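Local coordinates for protein xyloglucan-specific endo-beta-1,4-glucanase (Uncultured bacterium, PDB 4W88) that hydrolyses xyloglucan by cutting internal beta-1,4-glucosidic bonds of its backbone, as a glycoside hydrolase of family 5, at residues 108-113 / 145-150; 205-210 / 220-225; 119-124 / 174-179; 62-67 / 74-79. The protein carries 1 engineered substitution. All blocks are in the same frame, centred on the assembly; numbering follows the deposited sequence. Where two conformers were deposited one is given.

How the contacts relate
Across one eight-stranded TIM barrel, the four contacts trace a change of chemistry with place. Contacts 1 and 2 are buried and apolar, yet each has a segment that continues into the sugar site; they meet where Glu149 OE2 of contact 1 lies 2.7 Å from His223 ND1 of contact 2, a probable hydrogen bond. Contact 3, only partly buried, joins two outer helices, and its Leu120, Glu123, Asn174 and Phe177 back onto contact 1. Contact 4, also largely buried though far from the chain's centre, braces a loop against the next helix; it alone has a backbone hydrogen bond and a water bridge between its two segments. It touches contacts 1 and 3 but not contact 2.

Contact 1. Residues 108-113 / 145-150; sequences YWLKTD and EGMNEP. With BGC (beta-D-glucopyranose), chain C.
Leu110 rests its two methyl branches on Met147 and Pro150, joining two of the loops that follow successive strands of the TIM barrel. The second loop carries Asn148, Glu149 and Pro150 in the Asn-Glu-Pro order familiar from glycoside hydrolase family 5, directly after strand 142-145. Followed outward, the leucine first sets CB 3.8 Å above one face of the Trp109 ring, displaced toward the rim. With CG anti to the backbone N (chi1 -150°), the fork is carried to the neighbouring loop. There CD1 meets the selenium of Met147, a selenomethionine, with Leu110 CD1 to Met147 SE measuring 4.0 Å, and the two chains crossing at about a right angle. The other branch runs alongside the proline, Leu110 CD2 lying 3.9 Å from Pro150 CB. Thr112 adds its methyl, CG2 standing 4.1 Å from Pro150 C, while its OG1 is hydrogen-bonded to Glu166. Met173 of helix 164-182 touches both Leu110 and Met147, closing the cluster from the helix layer. This apolar seat lies behind Glu149, whose extended chain reaches the glycan. Were Glu149 replaced by an alanine, the sugar O4 and His223 ND1 would probably both lose the carboxylate they bond to. O4 of the bound beta-D-glucopyranose donates to Glu149 OE2 at 2.6 Å.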
loop_
_atom_site.group_PDB
_atom_site.type_symbol
_atom_site.label_atom_id
_atom_site.label_comp_id
_atom_site.label_asym_id
_atom_site.label_seq_id
_atom_site.Cartn_x
_atom_site.Cartn_y
_atom_site.Cartn_z
ATOM N N TYR A 108 8.354 10.665 10.858
ATOM C CA TYR A 108 8.257 12.106 11.092
ATOM C C TYR A 108 7.196 12.306 12.175
ATOM O O TYR A 108 7.499 12.144 13.379
ATOM C CB TYR A 108 7.977 12.848 9.783
ATOM C CG TYR A 108 9.149 12.806 8.840
ATOM C CD1 TYR A 108 10.259 13.618 9.012
ATOM C CD2 TYR A 108 9.195 11.833 7.839
ATOM C CE1 TYR A 108 11.383 13.493 8.194
ATOM C CE2 TYR A 108 10.317 11.675 7.071
ATOM C CZ TYR A 108 11.382 12.550 7.196
ATOM O OH TYR A 108 12.533 12.408 6.478
ATOM N N TRP A 109 6.008 12.735 11.787
ATOM C CA TRP A 109 4.978 13.126 12.707
ATOM C C TRP A 109 4.010 12.009 13.109
ATOM O O TRP A 109 3.346 12.114 14.163
ATOM C CB TRP A 109 4.163 14.250 12.042
ATOM C CG TRP A 109 3.531 13.853 10.710
ATOM C CD1 TRP A 109 4.094 13.907 9.503
ATOM C CD2 TRP A 109 2.193 13.337 10.535
ATOM N NE1 TRP A 109 3.198 13.429 8.550
ATOM C CE2 TRP A 109 2.022 13.094 9.171
ATOM C CE3 TRP A 109 1.149 13.033 11.414
ATOM C CZ2 TRP A 109 0.881 12.561 8.659
ATOM C CZ3 TRP A 109 -0.019 12.510 10.907
ATOM C CH2 TRP A 109 -0.142 12.278 9.517
ATOM N N LEU A 110 3.911 10.955 12.274
ATOM C CA LEU A 110 2.894 9.924 12.470
ATOM C C LEU A 110 3.436 8.820 13.397
ATOM O O LEU A 110 3.856 7.743 12.949
ATOM C CB LEU A 110 2.352 9.370 11.164
ATOM C CG LEU A 110 0.908 8.875 11.198
ATOM C CD1 LEU A 110 0.454 8.404 9.817
ATOM C CD2 LEU A 110 0.686 7.736 12.175
ATOM N N LYS A 111 3.522 9.157 14.676
ATOM C CA LYS A 111 4.013 8.281 15.745
ATOM C C LYS A 111 2.815 8.070 16.659
ATOM O O LYS A 111 2.263 9.049 17.192
ATOM C CB LYS A 111 5.143 8.931 16.488
ATOM C CG LYS A 111 6.199 9.458 15.562
ATOM C CD LYS A 111 7.408 8.666 15.586
ATOM C CE LYS A 111 8.555 9.221 14.781
ATOM N NZ LYS A 111 9.543 8.130 14.487
ATOM N N THR A 112 2.357 6.812 16.804
ATOM C CA THR A 112 1.044 6.525 17.417
ATOM C C THR A 112 1.032 6.558 18.952
ATOM O O THR A 112 0.856 5.554 19.584
ATOM C CB THR A 112 0.525 5.169 16.911
ATOM O OG1 THR A 112 1.517 4.190 17.094
ATOM C CG2 THR A 112 0.146 5.296 15.472
ATOM N N ASP A 113 1.297 7.724 19.518
ATOM C CA ASP A 113 1.158 7.940 20.927
ATOM C C ASP A 113 -0.267 8.309 21.213
ATOM O O ASP A 113 -0.758 9.349 20.779
ATOM C CB ASP A 113 2.127 9.030 21.360
ATOM C CG ASP A 113 2.009 9.379 22.816
ATOM O OD1 ASP A 113 1.101 8.871 23.556
ATOM O OD2 ASP A 113 2.846 10.200 23.203
ATOM N N GLU A 145 -5.605 5.622 0.173
ATOM C CA GLU A 145 -5.228 4.804 1.330
ATOM C C GLU A 145 -4.598 5.725 2.367
ATOM O O GLU A 145 -3.561 6.358 2.161
ATOM C CB GLU A 145 -4.275 3.677 0.877
ATOM C CG GLU A 145 -3.800 2.734 2.018
ATOM C CD GLU A 145 -2.923 1.581 1.478
ATOM O OE1 GLU A 145 -2.566 1.658 0.272
ATOM O OE2 GLU A 145 -2.565 0.647 2.272
ATOM N N GLY A 146 -5.323 5.910 3.482
ATOM C CA GLY A 146 -5.048 7.034 4.373
ATOM C C GLY A 146 -3.646 7.070 4.994
ATOM O O GLY A 146 -3.027 8.139 5.059
HETATM N N MSE A 147 -3.156 5.872 5.363
HETATM C CA MSE A 147 -1.898 5.710 6.093
HETATM C C MSE A 147 -1.222 4.453 5.609
HETATM O O MSE A 147 -1.869 3.529 5.078
HETATM C CB MSE A 147 -2.118 5.588 7.632
HETATM C CG MSE A 147 -2.883 6.786 8.167
HETATM SE SE MSE A 147 -3.144 6.585 10.123
HETATM C CE MSE A 147 -4.715 5.437 10.101
ATOM N N ASN A 148 0.086 4.398 5.883
ATOM C CA ASN A 148 0.913 3.211 5.589
ATOM C C ASN A 148 1.611 2.758 6.848
ATOM O O ASN A 148 2.399 3.519 7.447
ATOM C CB ASN A 148 1.971 3.519 4.559
ATOM C CG ASN A 148 2.762 2.289 4.171
ATOM O OD1 ASN A 148 2.196 1.369 3.566
ATOM N ND2 ASN A 148 4.006 2.212 4.653
ATOM N N GLU A 149 1.263 1.560 7.300
ATOM C CA GLU A 149 1.871 0.965 8.468
ATOM C C GLU A 149 1.953 1.867 9.697
ATOM O O GLU A 149 3.006 1.995 10.293
ATOM C CB GLU A 149 3.189 0.343 8.116
ATOM C CG GLU A 149 3.082 -0.720 7.042
ATOM C CD GLU A 149 4.369 -1.443 6.664
ATOM O OE1 GLU A 149 5.493 -0.980 6.999
ATOM O OE2 GLU A 149 4.246 -2.509 5.945
ATOM N N PRO A 150 0.868 2.574 9.997
ATOM C CA PRO A 150 0.926 3.524 11.120
ATOM C C PRO A 150 1.282 2.804 12.424
ATOM O O PRO A 150 0.701 1.750 12.711
ATOM C CB PRO A 150 -0.474 4.107 11.150
ATOM C CG PRO A 150 -1.382 3.013 10.561
ATOM C CD PRO A 150 -0.499 2.478 9.432
HETATM C C2 BGC C . 9.051 -5.160 7.645
HETATM C C3 BGC C . 8.231 -4.149 6.828
HETATM C C4 BGC C . 7.038 -4.782 6.196
HETATM C C5 BGC C . 6.509 -5.569 7.463
HETATM C C6 BGC C . 5.325 -6.273 6.918
HETATM C C1 BGC C . 8.488 -5.775 8.876
HETATM O O2 BGC C . 9.977 -4.368 8.228
HETATM O O3 BGC C . 9.105 -3.671 5.834
HETATM O O4 BGC C . 6.341 -3.803 5.263
HETATM O O5 BGC C . 7.520 -6.419 8.243
HETATM O O6 BGC C . 4.458 -6.892 7.833
#

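Contact 2. Residues 205-210 / 220-225; sequences PTLKDL and VALHTY
Within the beta-alpha-beta unit made of strand 193-196, helix 204-208 and strand 218-223, Leu207 and Leu210 face Val220 and Leu222. The tighter of the two meetings is that of Leu210 and Val220, whose chains reach toward each other tip to tip. One methyl of the leucine serves both branches of the valine: Leu210 CD2 is 3.8 Å from Val220 CG1 and 4.0 Å from Val220 CG2. The leucine gets there by holding CG anti to the backbone N (chi1 -178°), just past the end of the helix. One turn back, Leu207 makes a looser approach, its CD2 coming within 4.2 Å of Leu222 CD2. In a TIM barrel a helix of this kind covers the outside of the strands, and here the helix is short, so the loop residue Leu210 takes over part of the covering. The backbones remain well separated, with 10.0 Å between Leu207 CA and Leu222 CA, and the branched side chains span the gap. Helix 246-261 contributes to the same layer, with Leu260 touching Leu207 and Ile256 touching Leu222. His223, next along the chain, stacks its ring on that of His200, and its NE2 is hydrogen-bonded to Thr270 OG1. Farther along, Tyr225 touches the bound beta-D-glucopyranose and sends its OH to Glu271 OE1.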
loop_
_atom_site.group_PDB
_atom_site.type_symbol
_atom_site.label_atom_id
_atom_site.label_comp_id
_atom_site.label_asym_id
_atom_site.label_seq_id
_atom_site.Cartn_x
_atom_site.Cartn_y
_atom_site.Cartn_z
ATOM N N PRO A 205 -5.591 -10.452 17.265
ATOM C CA PRO A 205 -5.943 -9.355 18.150
ATOM C C PRO A 205 -6.081 -7.999 17.399
ATOM O O PRO A 205 -6.917 -7.138 17.760
ATOM C CB PRO A 205 -4.764 -9.326 19.152
ATOM C CG PRO A 205 -4.146 -10.667 19.067
ATOM C CD PRO A 205 -4.304 -11.063 17.651
ATOM N N THR A 206 -5.251 -7.799 16.360
ATOM C CA THR A 206 -5.271 -6.543 15.619
ATOM C C THR A 206 -6.565 -6.423 14.821
ATOM O O THR A 206 -7.162 -5.352 14.765
ATOM C CB THR A 206 -4.094 -6.509 14.659
ATOM O OG1 THR A 206 -2.913 -7.014 15.312
ATOM C CG2 THR A 206 -3.885 -5.134 14.067
ATOM N N LEU A 207 -7.010 -7.526 14.221
ATOM C CA LEU A 207 -8.244 -7.483 13.438
ATOM C C LEU A 207 -9.458 -7.371 14.353
ATOM O O LEU A 207 -10.395 -6.664 14.010
ATOM C CB LEU A 207 -8.350 -8.721 12.562
ATOM C CG LEU A 207 -7.370 -8.886 11.401
ATOM C CD1 LEU A 207 -7.535 -10.281 10.779
ATOM C CD2 LEU A 207 -7.589 -7.808 10.364
ATOM N N LYS A 208 -9.452 -8.115 15.479
ATOM C CA LYS A 208 -10.528 -8.055 16.477
ATOM C C LYS A 208 -10.769 -6.609 16.933
ATOM O O LYS A 208 -11.888 -6.227 17.174
ATOM C CB LYS A 208 -10.215 -8.975 17.665
ATOM C CG LYS A 208 -11.263 -9.055 18.732
ATOM C CD LYS A 208 -10.828 -10.036 19.834
ATOM C CE LYS A 208 -10.752 -11.488 19.346
ATOM N NZ LYS A 208 -10.522 -12.496 20.430
ATOM N N ASP A 209 -9.747 -5.777 16.992
ATOM C CA ASP A 209 -9.951 -4.410 17.491
ATOM C C ASP A 209 -10.276 -3.395 16.419
ATOM O O ASP A 209 -10.435 -2.236 16.737
ATOM C CB ASP A 209 -8.705 -3.911 18.247
ATOM C CG ASP A 209 -8.609 -4.485 19.650
ATOM O OD1 ASP A 209 -9.586 -5.107 20.125
ATOM O OD2 ASP A 209 -7.561 -4.343 20.291
ATOM N N LEU A 210 -10.265 -3.770 15.160
ATOM C CA LEU A 210 -10.462 -2.803 14.075
ATOM C C LEU A 210 -11.925 -2.430 13.963
ATOM O O LEU A 210 -12.777 -3.270 13.748
ATOM C CB LEU A 210 -10.032 -3.377 12.730
ATOM C CG LEU A 210 -10.148 -2.442 11.517
ATOM C CD1 LEU A 210 -9.097 -1.332 11.552
ATOM C CD2 LEU A 210 -9.999 -3.244 10.258
ATOM N N VAL A 220 -10.419 -2.348 3.586
ATOM C CA VAL A 220 -9.390 -2.546 4.586
ATOM C C VAL A 220 -8.090 -3.107 3.920
ATOM O O VAL A 220 -8.147 -4.118 3.212
ATOM C CB VAL A 220 -9.826 -3.474 5.709
ATOM C CG1 VAL A 220 -8.671 -3.659 6.708
ATOM C CG2 VAL A 220 -11.082 -2.908 6.386
ATOM N N ALA A 221 -6.984 -2.385 4.120
ATOM C CA ALA A 221 -5.688 -2.715 3.613
ATOM C C ALA A 221 -4.884 -3.439 4.720
ATOM O O ALA A 221 -4.896 -3.056 5.928
ATOM C CB ALA A 221 -4.945 -1.468 3.174
ATOM N N LEU A 222 -4.217 -4.484 4.251
ATOM C CA LEU A 222 -3.240 -5.270 5.013
ATOM C C LEU A 222 -1.979 -5.443 4.223
ATOM O O LEU A 222 -2.014 -5.428 3.021
ATOM C CB LEU A 222 -3.855 -6.647 5.414
ATOM C CG LEU A 222 -5.147 -6.512 6.184
ATOM C CD1 LEU A 222 -5.794 -7.854 6.240
ATOM C CD2 LEU A 222 -4.951 -5.929 7.616
ATOM N N HIS A 223 -0.862 -5.715 4.916
ATOM C CA HIS A 223 0.358 -6.100 4.266
ATOM C C HIS A 223 0.741 -7.479 4.768
ATOM O O HIS A 223 0.837 -7.686 5.960
ATOM C CB HIS A 223 1.501 -5.150 4.555
ATOM C CG HIS A 223 1.316 -3.781 4.004
ATOM N ND1 HIS A 223 2.158 -2.709 4.303
ATOM C CD2 HIS A 223 0.412 -3.310 3.120
ATOM C CE1 HIS A 223 1.742 -1.657 3.638
ATOM N NE2 HIS A 223 0.706 -2.003 2.909
ATOM N N THR A 224 0.937 -8.408 3.824
ATOM C CA THR A 224 1.122 -9.785 4.157
ATOM C C THR A 224 2.245 -10.380 3.333
ATOM O O THR A 224 2.029 -11.064 2.309
ATOM C CB THR A 224 -0.140 -10.653 4.076
ATOM O OG1 THR A 224 -0.772 -10.532 2.802
ATOM C CG2 THR A 224 -1.070 -10.280 5.121
ATOM N N TYR A 225 3.433 -10.079 3.770
ATOM C CA TYR A 225 4.644 -10.699 3.160
ATOM C C TYR A 225 4.938 -12.072 3.791
ATOM O O TYR A 225 5.996 -12.280 4.433
ATOM C CB TYR A 225 5.830 -9.792 3.393
ATOM C CG TYR A 225 5.835 -8.438 2.664
ATOM C CD1 TYR A 225 5.256 -7.264 3.229
ATOM C CD2 TYR A 225 6.550 -8.284 1.483
ATOM C CE1 TYR A 225 5.344 -6.038 2.568
ATOM C CE2 TYR A 225 6.676 -7.053 0.839
ATOM C CZ TYR A 225 6.086 -5.902 1.419
ATOM O OH TYR A 225 6.249 -4.715 0.773
#

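Contact 3. Residues 119-124 / 174-179; sequences ALCEEL and NKAFID
Cys121 and Ala176 mark the closest approach of two backbones, measured between CA atoms, in segments from helices 117-134 and 164-182, consecutive members of the helical layer around the TIM barrel. The contact illustrates how small residues let helices draw near: the CA atoms of this pair are 5.9 Å apart. The first kind of interaction is small side chain against helix backbone. Ala176 points its methyl at the other helix, and its CB lies 4.0 Å from Cys121 O. The same methyl is met by the cysteine side chain, with Ala176 CB 4.1 Å from Cys121 CB and equally far from Cys121 SG. The sulfur lies beside its own backbone N (chi1 -78°), a placing that brings SG to the same methyl that Cys121 O meets.

The second kind is branched apolar packing. Leu124, one turn along from Cys121, aims at the facing helix and lays CD2 3.9 Å from Phe177 CB. It is the root of the phenylalanine that is touched; its ring is turned to the ring of Trp128, the planes at about 60°, and rests on Leu193 of the barrel. Met173 joins in from helix 164-182, packing on Leu120, Cys121 and Leu124.

Lys175, on the exposed side of its helix, forms a salt bridge with Glu211. Between the two segments themselves every contact is of van der Waals kind, with no directional bond to fix the pairing, so the spacing is probably set by the fit of methyls against backbone and CB atoms.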
loop_
_atom_site.group_PDB
_atom_site.type_symbol
_atom_site.label_atom_id
_atom_site.label_comp_id
_atom_site.label_asym_id
_atom_site.label_seq_id
_atom_site.Cartn_x
_atom_site.Cartn_y
_atom_site.Cartn_z
ATOM N N ALA A 119 -3.483 16.089 17.830
ATOM C CA ALA A 119 -2.516 16.565 16.875
ATOM C C ALA A 119 -2.365 15.618 15.704
ATOM O O ALA A 119 -2.194 16.064 14.558
ATOM C CB ALA A 119 -1.143 16.749 17.523
ATOM N N LEU A 120 -2.401 14.317 15.984
ATOM C CA LEU A 120 -2.305 13.284 14.924
ATOM C C LEU A 120 -3.481 13.281 13.955
ATOM O O LEU A 120 -3.289 13.328 12.710
ATOM C CB LEU A 120 -2.160 11.869 15.509
ATOM C CG LEU A 120 -0.811 11.652 16.234
ATOM C CD1 LEU A 120 -0.854 10.424 17.126
ATOM C CD2 LEU A 120 0.428 11.564 15.334
ATOM N N CYS A 121 -4.683 13.297 14.515
ATOM C CA CYS A 121 -5.859 13.345 13.722
ATOM C C CYS A 121 -5.927 14.606 12.849
ATOM O O CYS A 121 -6.366 14.533 11.678
ATOM C CB CYS A 121 -7.128 13.253 14.604
ATOM S SG CYS A 121 -7.474 11.578 15.128
ATOM N N GLU A 122 -5.572 15.733 13.458
ATOM C CA GLU A 122 -5.682 17.008 12.810
ATOM C C GLU A 122 -4.685 17.113 11.642
ATOM O O GLU A 122 -5.046 17.619 10.528
ATOM C CB GLU A 122 -5.477 18.158 13.806
ATOM C CG GLU A 122 -6.653 18.246 14.747
ATOM C CD GLU A 122 -6.455 19.162 15.923
ATOM O OE1 GLU A 122 -5.637 20.096 15.892
ATOM O OE2 GLU A 122 -7.299 18.971 16.861
ATOM N N GLU A 123 -3.473 16.611 11.880
ATOM C CA GLU A 123 -2.463 16.634 10.803
ATOM C C GLU A 123 -2.928 15.720 9.625
ATOM O O GLU A 123 -2.860 16.119 8.464
ATOM C CB GLU A 123 -1.047 16.293 11.259
ATOM C CG GLU A 123 -0.084 16.317 10.094
ATOM C CD GLU A 123 1.400 16.510 10.421
ATOM O OE1 GLU A 123 2.194 16.688 9.465
ATOM O OE2 GLU A 123 1.747 16.507 11.619
ATOM N N LEU A 124 -3.344 14.504 9.942
ATOM C CA LEU A 124 -3.814 13.578 8.893
ATOM C C LEU A 124 -4.950 14.181 8.065
ATOM O O LEU A 124 -4.953 14.110 6.835
ATOM C CB LEU A 124 -4.258 12.261 9.518
ATOM C CG LEU A 124 -4.627 11.108 8.567
ATOM C CD1 LEU A 124 -3.449 10.659 7.729
ATOM C CD2 LEU A 124 -5.213 9.911 9.266
ATOM N N ASN A 174 -8.375 6.532 11.295
ATOM C CA ASN A 174 -9.115 6.046 10.091
ATOM C C ASN A 174 -10.357 6.952 9.890
ATOM O O ASN A 174 -10.685 7.339 8.766
ATOM C CB ASN A 174 -9.526 4.567 10.219
ATOM C CG ASN A 174 -8.385 3.608 9.944
ATOM O OD1 ASN A 174 -7.425 3.931 9.201
ATOM N ND2 ASN A 174 -8.466 2.423 10.542
ATOM N N LYS A 175 -11.077 7.237 10.986
ATOM C CA LYS A 175 -12.286 8.077 10.918
ATOM C C LYS A 175 -11.974 9.470 10.478
ATOM O O LYS A 175 -12.736 10.065 9.728
ATOM C CB LYS A 175 -13.078 8.186 12.254
ATOM C CG LYS A 175 -13.488 6.927 12.799
ATOM C CD LYS A 175 -14.618 7.098 13.804
ATOM C CE LYS A 175 -14.342 6.111 14.912
ATOM N NZ LYS A 175 -15.486 5.861 15.819
ATOM N N ALA A 176 -10.853 9.993 10.948
ATOM C CA ALA A 176 -10.467 11.367 10.642
ATOM C C ALA A 176 -10.189 11.507 9.134
ATOM O O ALA A 176 -10.528 12.479 8.496
ATOM C CB ALA A 176 -9.259 11.747 11.419
ATOM N N PHE A 177 -9.520 10.485 8.603
ATOM C CA PHE A 177 -9.163 10.393 7.227
ATOM C C PHE A 177 -10.437 10.358 6.353
ATOM O O PHE A 177 -10.608 11.135 5.424
ATOM C CB PHE A 177 -8.320 9.119 6.994
ATOM C CG PHE A 177 -8.354 8.565 5.590
ATOM C CD1 PHE A 177 -7.943 9.289 4.468
ATOM C CD2 PHE A 177 -8.712 7.245 5.413
ATOM C CE1 PHE A 177 -7.930 8.698 3.213
ATOM C CE2 PHE A 177 -8.704 6.648 4.152
ATOM C CZ PHE A 177 -8.266 7.362 3.066
ATOM N N ILE A 178 -11.357 9.461 6.687
ATOM C CA ILE A 178 -12.610 9.353 5.935
ATOM C C ILE A 178 -13.384 10.641 6.017
ATOM O O ILE A 178 -13.854 11.133 4.974
ATOM C CB ILE A 178 -13.511 8.216 6.495
ATOM C CG1 ILE A 178 -12.835 6.866 6.177
ATOM C CG2 ILE A 178 -14.954 8.273 5.940
ATOM C CD1 ILE A 178 -13.394 5.689 7.006
ATOM N N ASP A 179 -13.524 11.176 7.215
ATOM C CA ASP A 179 -14.288 12.441 7.378
ATOM C C ASP A 179 -13.716 13.595 6.506
ATOM O O ASP A 179 -14.454 14.330 5.885
ATOM C CB ASP A 179 -14.297 12.784 8.862
ATOM C CG ASP A 179 -15.204 13.861 9.208
ATOM O OD1 ASP A 179 -14.764 14.984 9.061
ATOM O OD2 ASP A 179 -16.330 13.603 9.673
#

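Contact 4. Residues 62-67 / 74-79. Engineered in segment 74-79: Thr75 (natural residue Pro).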
loop_
_atom_site.group_PDB
_atom_site.type_symbol
_atom_site.label_atom_id
_atom_site.label_comp_id
_atom_site.label_asym_id
_atom_site.label_seq_id
_atom_site.Cartn_x
_atom_site.Cartn_y
_atom_site.Cartn_z
ATOM N N VAL A 62 3.542 7.812 -1.343
ATOM C CA VAL A 62 4.034 9.174 -1.282
ATOM C C VAL A 62 4.303 9.566 0.179
ATOM O O VAL A 62 3.427 9.402 1.026
ATOM C CB VAL A 62 3.067 10.187 -1.855
ATOM C CG1 VAL A 62 3.677 11.556 -1.869
ATOM C CG2 VAL A 62 2.666 9.830 -3.280
ATOM N N THR A 63 5.478 10.118 0.455
ATOM C CA THR A 63 5.747 10.638 1.788
ATOM C C THR A 63 5.667 12.139 1.663
ATOM O O THR A 63 6.420 12.780 0.901
ATOM C CB THR A 63 7.167 10.219 2.345
ATOM O OG1 THR A 63 7.213 8.760 2.335
ATOM C CG2 THR A 63 7.334 10.733 3.758
ATOM N N PHE A 64 4.780 12.716 2.463
ATOM C CA PHE A 64 4.525 14.163 2.355
ATOM C C PHE A 64 5.311 14.995 3.343
ATOM O O PHE A 64 5.572 16.153 3.072
ATOM C CB PHE A 64 3.038 14.387 2.576
ATOM C CG PHE A 64 2.232 13.916 1.414
ATOM C CD1 PHE A 64 2.076 14.765 0.295
ATOM C CD2 PHE A 64 1.675 12.656 1.390
ATOM C CE1 PHE A 64 1.345 14.319 -0.806
ATOM C CE2 PHE A 64 0.959 12.223 0.229
ATOM C CZ PHE A 64 0.829 13.062 -0.886
ATOM N N ALA A 65 5.657 14.396 4.498
ATOM C CA ALA A 65 6.199 15.129 5.615
ATOM C C ALA A 65 7.150 16.309 5.252
ATOM O O ALA A 65 6.925 17.465 5.689
ATOM C CB ALA A 65 6.892 14.193 6.611
ATOM N N ASN A 66 8.253 15.999 4.572
ATOM C CA ASN A 66 9.214 17.058 4.286
ATOM C C ASN A 66 8.746 18.142 3.280
ATOM O O ASN A 66 9.402 19.200 3.143
ATOM C CB ASN A 66 10.480 16.462 3.761
ATOM C CG ASN A 66 11.211 15.678 4.794
ATOM O OD1 ASN A 66 11.060 15.875 6.008
ATOM N ND2 ASN A 66 12.008 14.757 4.334
ATOM N N HIS A 67 7.589 17.914 2.688
ATOM C CA HIS A 67 6.992 18.849 1.711
ATOM C C HIS A 67 5.886 19.672 2.342
ATOM O O HIS A 67 5.204 20.401 1.655
ATOM C CB HIS A 67 6.465 18.085 0.487
ATOM C CG HIS A 67 7.459 17.139 -0.113
ATOM N ND1 HIS A 67 8.511 17.530 -0.936
ATOM C CD2 HIS A 67 7.668 15.836 0.151
ATOM C CE1 HIS A 67 9.270 16.467 -1.188
ATOM N NE2 HIS A 67 8.768 15.429 -0.553
ATOM N N TYR A 74 -0.345 22.790 7.483
ATOM C CA TYR A 74 0.412 21.738 6.875
ATOM C C TYR A 74 0.313 21.810 5.326
ATOM O O TYR A 74 0.067 20.791 4.667
ATOM C CB TYR A 74 -0.035 20.377 7.395
ATOM C CG TYR A 74 0.169 20.169 8.851
ATOM C CD1 TYR A 74 1.428 19.942 9.389
ATOM C CD2 TYR A 74 -0.908 20.089 9.692
ATOM C CE1 TYR A 74 1.563 19.756 10.756
ATOM C CE2 TYR A 74 -0.783 19.846 11.049
ATOM C CZ TYR A 74 0.465 19.669 11.580
ATOM O OH TYR A 74 0.731 19.370 12.912
ATOM N N THR A 75 0.418 23.015 4.780
ATOM C CA THR A 75 0.208 23.197 3.362
ATOM C C THR A 75 1.269 22.377 2.555
ATOM O O THR A 75 2.485 22.485 2.788
ATOM C CB THR A 75 0.352 24.669 2.991
ATOM O OG1 THR A 75 -0.621 25.347 3.703
ATOM C CG2 THR A 75 0.168 24.928 1.460
ATOM N N ILE A 76 0.792 21.580 1.622
ATOM C CA ILE A 76 1.673 20.806 0.755
ATOM C C ILE A 76 2.312 21.737 -0.280
ATOM O O ILE A 76 1.613 22.519 -0.989
ATOM C CB ILE A 76 0.932 19.657 0.065
ATOM C CG1 ILE A 76 0.156 18.726 1.055
ATOM C CG2 ILE A 76 1.863 18.874 -0.828
ATOM C CD1 ILE A 76 -0.817 17.797 0.366
ATOM N N SER A 77 3.645 21.695 -0.360
ATOM C CA SER A 77 4.368 22.544 -1.307
ATOM C C SER A 77 3.766 22.351 -2.695
ATOM O O SER A 77 3.550 21.224 -3.136
ATOM C CB SER A 77 5.841 22.172 -1.337
ATOM O OG SER A 77 6.552 23.160 -2.027
ATOM N N ALA A 78 3.484 23.464 -3.380
ATOM C CA ALA A 78 2.826 23.377 -4.678
ATOM C C ALA A 78 3.565 22.512 -5.663
ATOM O O ALA A 78 2.903 21.783 -6.455
ATOM C CB ALA A 78 2.612 24.763 -5.277
ATOM N N ASP A 79 4.898 22.588 -5.702
ATOM C CA ASP A 79 5.654 21.829 -6.665
ATOM C C ASP A 79 5.518 20.305 -6.430
ATOM O O ASP A 79 5.456 19.490 -7.359
ATOM C CB ASP A 79 7.120 22.242 -6.610
ATOM C CG ASP A 79 7.807 22.082 -5.141
ATOM O OD1 ASP A 79 7.287 21.986 -4.035
ATOM O OD2 ASP A 79 9.032 22.105 -5.071
HETATM O O HOH W 1 8.492 20.053 -2.039
#
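His67 and Ser77 are joined by a single backbone hydrogen bond, the anchor of this contact. Ser77 N donates to His67 O at 2.9 Å, with an N-H...O angle of 162°. Ser77 CB also approaches the same oxygen, at 3.5 Å. The second direct meeting is apolar: Phe64 CD1 and Ile76 CD1 are 4.2 Å apart, the methyl coming obliquely to the ring.

A water extends the polar link. Lying in the plane of the imidazole at its edge, it is 2.8 Å from His67 ND1 and donates to Asp79 OD1 at 3.0 Å, bridging the imidazole and the carboxylate, whose ND1 and OD1 do not touch directly. This is the start of a TIM-barrel helix: the loop after strand 57-60 turns back, and Ser77 occupies the N-cap position of helix 78-92 without a capping bond from its side chain. The loop is thus fastened through the serine's own N-H.

Further out, the short 3-10 turn is closed by His67 N bonding to Phe64 O at 2.7 Å, which ties the residue that carries the accepting carbonyl to Phe64. Val62 CG1 lies over one face of the Phe64 ring, toward its rim. Trp80 of the helix stacks on the His67 ring and meets Phe64 with the planes at about 85°. Engineered Thr75 points its side chain away from residues 62-67. On both sides of it the backbone is held by Gln130 of helix 117-134, whose NE2 bonds to Tyr74 O and whose OE1 bonds to Ile76 N.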